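Local coordinates for protein thiol-disulfide isomerase and thioredoxins (Corynebacterium glutamicum, PDB 3LOR) that probably acts as a thiol-disulfide oxidoreductase or isomerase of the thioredoxin superfamily and can bind calcium, at residues L4-L10 against K130-R134; Q52-I56 against V141-L146; I125-R129 against L149-S155. Residue numbers count along the deposited sequence, not the author numbering.

Contact 1 of 3, residues L4-L10 against K130-R134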
loop_
_atom_site.group_PDB
_atom_site.type_symbol
_atom_site.label_atom_id
_atom_site.label_comp_id
_atom_site.label_asym_id
_atom_site.label_seq_id
_atom_site.Cartn_x
_atom_site.Cartn_y
_atom_site.Cartn_z
ATOM N N LEU A 4 33.816 3.222 17.338
ATOM C CA LEU A 4 33.300 4.527 16.997
ATOM C C LEU A 4 34.454 5.456 16.857
ATOM O O LEU A 4 34.372 6.471 16.215
ATOM C CB LEU A 4 32.419 5.038 18.098
ATOM C CG LEU A 4 31.034 4.485 18.064
ATOM C CD1 LEU A 4 30.108 5.600 18.285
ATOM C CD2 LEU A 4 30.869 3.947 16.725
ATOM N N ASP A 5 35.549 5.116 17.503
ATOM C CA ASP A 5 36.767 5.905 17.411
ATOM C C ASP A 5 37.262 5.874 15.976
ATOM O O ASP A 5 37.798 6.825 15.459
ATOM C CB ASP A 5 37.815 5.396 18.393
ATOM N N ASN A 6 37.060 4.740 15.349
ATOM C CA ASN A 6 37.373 4.551 13.958
ATOM C C ASN A 6 36.452 5.208 12.924
ATOM O O ASN A 6 36.808 5.336 11.775
ATOM C CB ASN A 6 37.545 3.069 13.687
ATOM C CG ASN A 6 38.560 2.440 14.604
ATOM O OD1 ASN A 6 39.498 3.083 15.012
ATOM N ND2 ASN A 6 38.360 1.186 14.941
ATOM N N ALA A 7 35.259 5.592 13.323
ATOM C CA ALA A 7 34.320 6.116 12.365
ATOM C C ALA A 7 34.732 7.477 11.837
ATOM O O ALA A 7 35.123 8.330 12.566
ATOM C CB ALA A 7 32.992 6.170 12.951
ATOM N N PRO A 8 34.648 7.643 10.544
ATOM C CA PRO A 8 34.927 8.902 9.880
ATOM C C PRO A 8 33.828 9.894 10.073
ATOM O O PRO A 8 32.710 9.492 10.176
ATOM C CB PRO A 8 34.932 8.495 8.436
ATOM C CG PRO A 8 33.945 7.470 8.381
ATOM C CD PRO A 8 34.064 6.685 9.616
ATOM N N LEU A 9 34.164 11.167 10.089
ATOM C CA LEU A 9 33.204 12.247 10.133
ATOM C C LEU A 9 32.496 12.424 8.829
ATOM O O LEU A 9 33.044 12.187 7.808
ATOM C CB LEU A 9 33.875 13.544 10.504
ATOM C CG LEU A 9 34.572 13.655 11.838
ATOM C CD1 LEU A 9 35.532 14.744 11.801
ATOM C CD2 LEU A 9 33.619 13.913 12.900
ATOM N N LEU A 10 31.277 12.882 8.871
ATOM C CA LEU A 10 30.596 13.195 7.662
ATOM C C LEU A 10 31.160 14.473 7.053
ATOM O O LEU A 10 31.209 15.482 7.684
ATOM C CB LEU A 10 29.134 13.350 7.970
ATOM C CG LEU A 10 28.215 13.819 6.885
ATOM C CD1 LEU A 10 28.059 12.776 5.894
ATOM C CD2 LEU A 10 26.927 14.173 7.438
ATOM N N LYS A 130 27.518 13.815 17.032
ATOM C CA LYS A 130 28.867 14.341 16.900
ATOM C C LYS A 130 29.362 14.397 15.469
ATOM O O LYS A 130 30.485 14.701 15.233
ATOM C CB LYS A 130 29.868 13.631 17.781
ATOM C CG LYS A 130 29.290 13.005 18.944
ATOM C CD LYS A 130 29.860 13.546 20.171
ATOM C CE LYS A 130 29.961 12.469 21.218
ATOM N NZ LYS A 130 30.155 12.953 22.588
ATOM N N GLY A 131 28.482 14.138 14.524
ATOM C CA GLY A 131 28.818 14.199 13.131
ATOM C C GLY A 131 29.532 13.026 12.543
ATOM O O GLY A 131 30.118 13.100 11.526
ATOM N N ARG A 132 29.454 11.897 13.172
ATOM C CA ARG A 132 30.161 10.797 12.601
ATOM C C ARG A 132 29.272 9.770 11.943
ATOM O O ARG A 132 28.209 9.540 12.394
ATOM C CB ARG A 132 31.220 10.261 13.555
ATOM C CG ARG A 132 30.795 9.373 14.590
ATOM C CD ARG A 132 31.627 9.574 15.832
ATOM N NE ARG A 132 30.749 9.553 16.972
ATOM C CZ ARG A 132 31.087 9.300 18.220
ATOM N NH1 ARG A 132 32.327 9.053 18.565
ATOM N NH2 ARG A 132 30.160 9.305 19.140
ATOM N N ILE A 133 29.703 9.227 10.829
ATOM C CA ILE A 133 28.899 8.325 10.048
ATOM C C ILE A 133 28.710 7.011 10.760
ATOM O O ILE A 133 29.641 6.405 11.204
ATOM C CB ILE A 133 29.525 8.126 8.689
ATOM C CG1 ILE A 133 29.399 9.397 7.900
ATOM C CG2 ILE A 133 28.859 7.035 7.914
ATOM C CD1 ILE A 133 30.320 9.496 6.878
ATOM N N ARG A 134 27.469 6.618 10.900
ATOM C CA ARG A 134 27.149 5.417 11.607
ATOM C C ARG A 134 26.507 4.327 10.792
ATOM O O ARG A 134 26.594 3.192 11.143
ATOM C CB ARG A 134 26.322 5.743 12.827
ATOM C CG ARG A 134 26.946 6.753 13.702
ATOM C CD ARG A 134 27.951 6.178 14.617
ATOM N NE ARG A 134 27.368 5.194 15.493
ATOM C CZ ARG A 134 26.820 5.460 16.661
ATOM N NH1 ARG A 134 26.803 6.672 17.118
ATOM N NH2 ARG A 134 26.309 4.499 17.368
#
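Leu4, Ile133 and Arg132 bury the most surface where residues 4-10 meet residues 130-134. Leu4 CD1 sits over one face of each of two guanidinium groups, 3.8 Å from Arg132 NH2 and 3.7 Å from Arg134 NH1. Both arginines form salt bridges with Asp128, and Arg134 has a second one with Glu156, so Leu4 covers charges already met. Arg132 faces Leu9 through the backbone, with a CA-CA distance of 4.2 Å. Ile133 N donates to Pro8 O (3.1 Å, 165°) and Leu10 N to Gly131 O (2.9 Å, 172°). This is the pattern around a non-hydrogen-bonded antiparallel pair, a single bridge just before the outermost strand 133-138 that lays the irregular N-terminal segment along the edge of the thioredoxin-fold sheet. Ile133 packs on both Leu10 and Pro8: its CG1 is 4.0 Å from Leu10 CB, its CD1 3.8 Å from Leu10 CA and 4.4 Å from Pro8 CG. Gly131 turns with phi/psi 80/20, a left-handed conformation in which a CB would press on Lys130 O.

Contact 2 of 3, residues Q52-I56 against V141-L146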
loop_
_atom_site.group_PDB
_atom_site.type_symbol
_atom_site.label_atom_id
_atom_site.label_comp_id
_atom_site.label_asym_id
_atom_site.label_seq_id
_atom_site.Cartn_x
_atom_site.Cartn_y
_atom_site.Cartn_z
ATOM N N GLN A 52 10.417 8.988 1.358
ATOM C CA GLN A 52 10.800 8.624 2.707
ATOM C C GLN A 52 11.562 9.747 3.421
ATOM O O GLN A 52 11.307 10.012 4.546
ATOM C CB GLN A 52 11.645 7.373 2.669
ATOM C CG GLN A 52 12.060 6.849 3.960
ATOM C CD GLN A 52 12.560 5.409 3.880
ATOM O OE1 GLN A 52 11.882 4.495 4.286
ATOM N NE2 GLN A 52 13.733 5.228 3.361
ATOM N N ALA A 53 12.468 10.399 2.725
ATOM C CA ALA A 53 13.154 11.554 3.225
ATOM C C ALA A 53 12.188 12.716 3.530
ATOM O O ALA A 53 12.321 13.330 4.520
ATOM C CB ALA A 53 14.208 11.956 2.284
ATOM N N GLN A 54 11.211 12.961 2.677
ATOM C CA GLN A 54 10.208 13.984 2.916
ATOM C C GLN A 54 9.392 13.665 4.146
ATOM O O GLN A 54 9.095 14.513 4.898
ATOM C CB GLN A 54 9.262 14.185 1.746
ATOM C CG GLN A 54 9.905 14.370 0.430
ATOM C CD GLN A 54 8.957 14.796 -0.651
ATOM O OE1 GLN A 54 8.658 15.947 -0.781
ATOM N NE2 GLN A 54 8.500 13.862 -1.435
ATOM N N LYS A 55 9.063 12.411 4.337
ATOM C CA LYS A 55 8.340 11.997 5.485
ATOM C C LYS A 55 9.121 12.256 6.747
ATOM O O LYS A 55 8.587 12.703 7.709
ATOM C CB LYS A 55 7.970 10.534 5.385
ATOM C CG LYS A 55 7.132 10.002 6.489
ATOM C CD LYS A 55 6.937 8.514 6.348
ATOM C CE LYS A 55 5.724 8.043 7.056
ATOM N NZ LYS A 55 5.358 6.657 6.690
ATOM N N ILE A 56 10.400 11.983 6.731
ATOM C CA ILE A 56 11.202 12.250 7.871
ATOM C C ILE A 56 11.202 13.740 8.161
ATOM O O ILE A 56 11.021 14.143 9.250
ATOM C CB ILE A 56 12.638 11.826 7.644
ATOM C CG1 ILE A 56 12.766 10.324 7.542
ATOM C CG2 ILE A 56 13.485 12.280 8.738
ATOM C CD1 ILE A 56 14.064 9.892 7.020
ATOM N N VAL A 141 14.843 0.944 2.078
ATOM C CA VAL A 141 14.868 0.687 3.501
ATOM C C VAL A 141 13.476 0.807 4.022
ATOM O O VAL A 141 12.834 1.752 3.780
ATOM C CB VAL A 141 15.727 1.671 4.247
ATOM C CG1 VAL A 141 15.942 1.205 5.624
ATOM C CG2 VAL A 141 17.012 1.865 3.573
ATOM N N ASP A 142 13.029 -0.175 4.755
ATOM C CA ASP A 142 11.708 -0.182 5.320
ATOM C C ASP A 142 11.515 0.930 6.341
ATOM O O ASP A 142 12.410 1.274 7.035
ATOM C CB ASP A 142 11.473 -1.528 5.965
ATOM C CG ASP A 142 10.146 -1.625 6.599
ATOM O OD1 ASP A 142 9.147 -1.683 5.893
ATOM O OD2 ASP A 142 10.087 -1.608 7.805
ATOM N N ASP A 143 10.335 1.486 6.425
ATOM C CA ASP A 143 10.070 2.592 7.312
ATOM C C ASP A 143 10.308 2.276 8.782
ATOM O O ASP A 143 10.870 3.066 9.481
ATOM C CB ASP A 143 8.606 2.958 7.220
ATOM C CG ASP A 143 8.294 4.039 6.221
ATOM O OD1 ASP A 143 9.139 4.538 5.508
ATOM O OD2 ASP A 143 7.131 4.409 6.164
ATOM N N PHE A 144 9.867 1.119 9.238
ATOM C CA PHE A 144 10.077 0.687 10.594
ATOM C C PHE A 144 11.547 0.539 10.979
ATOM O O PHE A 144 11.953 0.956 12.016
ATOM C CB PHE A 144 9.380 -0.634 10.814
ATOM C CG PHE A 144 9.532 -1.167 12.169
ATOM C CD1 PHE A 144 9.050 -0.491 13.236
ATOM C CD2 PHE A 144 10.166 -2.347 12.392
ATOM C CE1 PHE A 144 9.191 -0.957 14.455
ATOM C CE2 PHE A 144 10.299 -2.819 13.654
ATOM C CZ PHE A 144 9.798 -2.114 14.679
ATOM N N VAL A 145 12.335 -0.063 10.113
ATOM C CA VAL A 145 13.755 -0.202 10.332
ATOM C C VAL A 145 14.475 1.137 10.410
ATOM O O VAL A 145 15.303 1.328 11.229
ATOM C CB VAL A 145 14.392 -1.033 9.238
ATOM C CG1 VAL A 145 15.835 -1.068 9.372
ATOM C CG2 VAL A 145 13.891 -2.379 9.234
ATOM N N LEU A 146 14.116 2.051 9.539
ATOM C CA LEU A 146 14.643 3.382 9.562
ATOM C C LEU A 146 14.274 4.117 10.850
ATOM O O LEU A 146 15.079 4.772 11.418
ATOM C CB LEU A 146 14.236 4.159 8.324
ATOM C CG LEU A 146 14.989 5.461 8.079
ATOM C CD1 LEU A 146 16.429 5.322 8.062
ATOM C CD2 LEU A 146 14.555 6.207 6.886
#
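Gln52 opens the helical segment 52-56 and buries the most surface here, 84 Å². Its CA-to-CB bond points toward residues 141-146, its chain is extended (chi1 and chi2 both t), and its amide group lies beside Val141 at the loop end and the first turn of helix 143-154: Gln52 CD is 3.7 Å from Leu146 CD2. One turn earlier on the same helix, His48 NE2 is hydrogen-bonded to Val141 O, so this helix also grips the loop through a backbone carbonyl. Lys55, all four chi angles near t, stretches across to Asp143, where NZ and OD2 form a salt bridge of 2.9 Å. Asp142 is the N-cap of helix 143-154, its OD2 accepting a weak bond from Phe144 N (3.1 Å, 126°). Across the subunit interface, Lys55 and Asp142 each form a salt bridge with the other's counterpart in the second subunit, whose Phe144 packs against Ile56 and Asp143. Ile56 closes the segment apolarly, its CD1 3.7 Å from Leu146 CD2, the carbon that also meets Gln52. Polar groups thus cluster near the start of helix 143-154, with aliphatic contact one turn on. Helix 43-59 begins at a CxxC sequence (Cys42, Cys45), consistent with a thioredoxin-type redox site; it and the C-terminal helix 143-154 lie side by side on one face of the thioredoxin-fold sheet, Ile56 resting on Val67 of strand 65-71.

Contact 3 of 3, residues I125-R129 against L149-S155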
loop_
_atom_site.group_PDB
_atom_site.type_symbol
_atom_site.label_atom_id
_atom_site.label_comp_id
_atom_site.label_asym_id
_atom_site.label_seq_id
_atom_site.Cartn_x
_atom_site.Cartn_y
_atom_site.Cartn_z
ATOM N N ILE A 125 22.900 7.872 4.208
ATOM C CA ILE A 125 23.947 7.988 5.139
ATOM C C ILE A 125 23.348 8.582 6.395
ATOM O O ILE A 125 22.735 9.621 6.347
ATOM C CB ILE A 125 25.060 8.902 4.597
ATOM C CG1 ILE A 125 25.627 8.387 3.293
ATOM C CG2 ILE A 125 26.138 9.072 5.573
ATOM C CD1 ILE A 125 26.512 9.314 2.652
ATOM N N LEU A 126 23.550 7.912 7.512
ATOM C CA LEU A 126 23.215 8.453 8.811
ATOM C C LEU A 126 24.426 8.815 9.609
ATOM O O LEU A 126 25.322 8.067 9.708
ATOM C CB LEU A 126 22.361 7.509 9.611
ATOM C CG LEU A 126 21.125 6.948 8.963
ATOM C CD1 LEU A 126 20.583 5.855 9.736
ATOM C CD2 LEU A 126 20.118 7.960 8.681
ATOM N N ALA A 127 24.430 10.008 10.136
ATOM C CA ALA A 127 25.439 10.448 11.057
ATOM C C ALA A 127 24.832 10.798 12.392
ATOM O O ALA A 127 23.710 11.185 12.479
ATOM C CB ALA A 127 26.188 11.587 10.514
ATOM N N ASP A 128 25.620 10.632 13.433
ATOM C CA ASP A 128 25.203 10.924 14.790
ATOM C C ASP A 128 25.344 12.380 15.198
ATOM O O ASP A 128 25.730 13.180 14.440
ATOM C CB ASP A 128 25.825 9.983 15.812
ATOM C CG ASP A 128 27.314 10.098 15.900
ATOM O OD1 ASP A 128 27.948 9.105 16.159
ATOM O OD2 ASP A 128 27.863 11.158 15.700
ATOM N N ARG A 129 25.028 12.661 16.438
ATOM C CA ARG A 129 25.087 13.991 17.029
ATOM C C ARG A 129 26.484 14.624 17.089
ATOM O O ARG A 129 26.605 15.803 17.140
ATOM C CB ARG A 129 24.427 14.009 18.392
ATOM C CG ARG A 129 22.957 13.814 18.352
ATOM C CD ARG A 129 22.361 14.210 19.642
ATOM N NE ARG A 129 21.199 13.453 20.025
ATOM C CZ ARG A 129 19.974 13.910 19.928
ATOM N NH1 ARG A 129 19.764 15.087 19.424
ATOM N NH2 ARG A 129 18.966 13.179 20.301
ATOM N N LEU A 149 16.549 2.766 13.491
ATOM C CA LEU A 149 17.864 3.314 13.385
ATOM C C LEU A 149 17.980 4.732 13.848
ATOM O O LEU A 149 18.859 5.019 14.592
ATOM C CB LEU A 149 18.408 3.198 11.975
ATOM C CG LEU A 149 18.590 1.795 11.441
ATOM C CD1 LEU A 149 18.829 1.799 10.011
ATOM C CD2 LEU A 149 19.632 1.054 12.138
ATOM N N LEU A 150 17.088 5.603 13.417
ATOM C CA LEU A 150 17.070 6.964 13.898
ATOM C C LEU A 150 16.798 7.078 15.381
ATOM O O LEU A 150 17.430 7.801 16.065
ATOM C CB LEU A 150 16.034 7.781 13.163
ATOM C CG LEU A 150 16.399 8.121 11.755
ATOM C CD1 LEU A 150 15.408 8.915 11.150
ATOM C CD2 LEU A 150 17.650 8.849 11.760
ATOM N N GLY A 151 15.842 6.324 15.855
ATOM C CA GLY A 151 15.432 6.412 17.218
ATOM C C GLY A 151 16.599 6.064 18.078
ATOM O O GLY A 151 16.806 6.657 19.072
ATOM N N SER A 152 17.360 5.089 17.666
ATOM C CA SER A 152 18.522 4.675 18.370
ATOM C C SER A 152 19.642 5.731 18.445
ATOM O O SER A 152 20.221 5.912 19.461
ATOM C CB SER A 152 19.004 3.392 17.734
ATOM O OG SER A 152 20.265 3.041 18.135
ATOM N N LEU A 153 19.907 6.426 17.356
ATOM C CA LEU A 153 20.883 7.506 17.338
ATOM C C LEU A 153 20.479 8.670 18.181
ATOM O O LEU A 153 21.278 9.258 18.826
ATOM C CB LEU A 153 21.187 7.961 15.936
ATOM C CG LEU A 153 21.852 6.930 15.071
ATOM C CD1 LEU A 153 21.873 7.348 13.699
ATOM C CD2 LEU A 153 23.191 6.667 15.532
ATOM N N LEU A 154 19.201 8.967 18.162
ATOM C CA LEU A 154 18.644 10.077 18.881
ATOM C C LEU A 154 18.814 9.966 20.357
ATOM O O LEU A 154 18.988 10.940 20.998
ATOM C CB LEU A 154 17.187 10.275 18.547
ATOM C CG LEU A 154 16.917 11.053 17.283
ATOM C CD1 LEU A 154 15.548 10.876 16.878
ATOM C CD2 LEU A 154 17.257 12.471 17.427
ATOM N N SER A 155 18.781 8.774 20.896
ATOM C CA SER A 155 18.800 8.625 22.330
ATOM C C SER A 155 20.136 8.204 22.870
ATOM O O SER A 155 20.262 7.972 24.023
ATOM C CB SER A 155 17.758 7.615 22.774
ATOM O OG SER A 155 18.232 6.310 22.587
HETATM O O HOH W 1 23.895 10.481 18.143
#
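Leu126 packs on three leucines of helix 149-154: its CD1 lies 4.1 Å from Leu149 CB, its CD2 4.0 Å from Leu150 CD2, and its CB 4.1 Å from Leu153 CD1. The i, i+1, i+4 spacing of these partners marks one helical face laid on the sheet, the packing of the C-terminal helix in a thioredoxin fold. The axes bear this out: strand 125-127 and helix 149-154 run 10.0 Å apart with N-to-C directions only 19° from parallel. Further on, Leu153 CD2 is 4.2 Å from Asp128 CB, whose carboxylate is bound to Arg134 and Arg132. The helix also meets the second subunit: Ser152 OG is hydrogen-bonded to Ser155 OG of that subunit, and Ser155 OG to its Ser152 O. Beyond the strand, Arg129 reaches the helix's C-terminal carbonyls. Its NH2 donates to Leu154 O at 2.3 Å and 164°, a very short distance at which the modelled position deserves caution, while NH1 bonds Gly30 O. A water completes the join, accepting from Arg129 N at 3.0 Å and donating to Leu153 O at 3.0 Å.

Along the chain the segments come in the order 4-10, 52-56, 125-129, 130-134, 141-146 and 149-155, so those of each pair of contacts alternate. Contacts 1 and 3, centres 11 Å apart, touch directly and share the hairpin of neighbouring strands 123-127 and 133-138: Arg134 N lies 2.9 Å from Leu126 O, and Asp128 bridges both contacts. Contacts 2 and 3, centres 13 Å apart, use successive parts of helix 143-154. Contacts 1 and 2 lie 22 Å apart between centres. Together the three tie the N-terminus, the sheet edge, the CxxC-bearing helix and the C-terminal helix into one thioredoxin-like unit; contacts 2 and 3 also border the second subunit, whereas no other chain of the assembly touches contact 1.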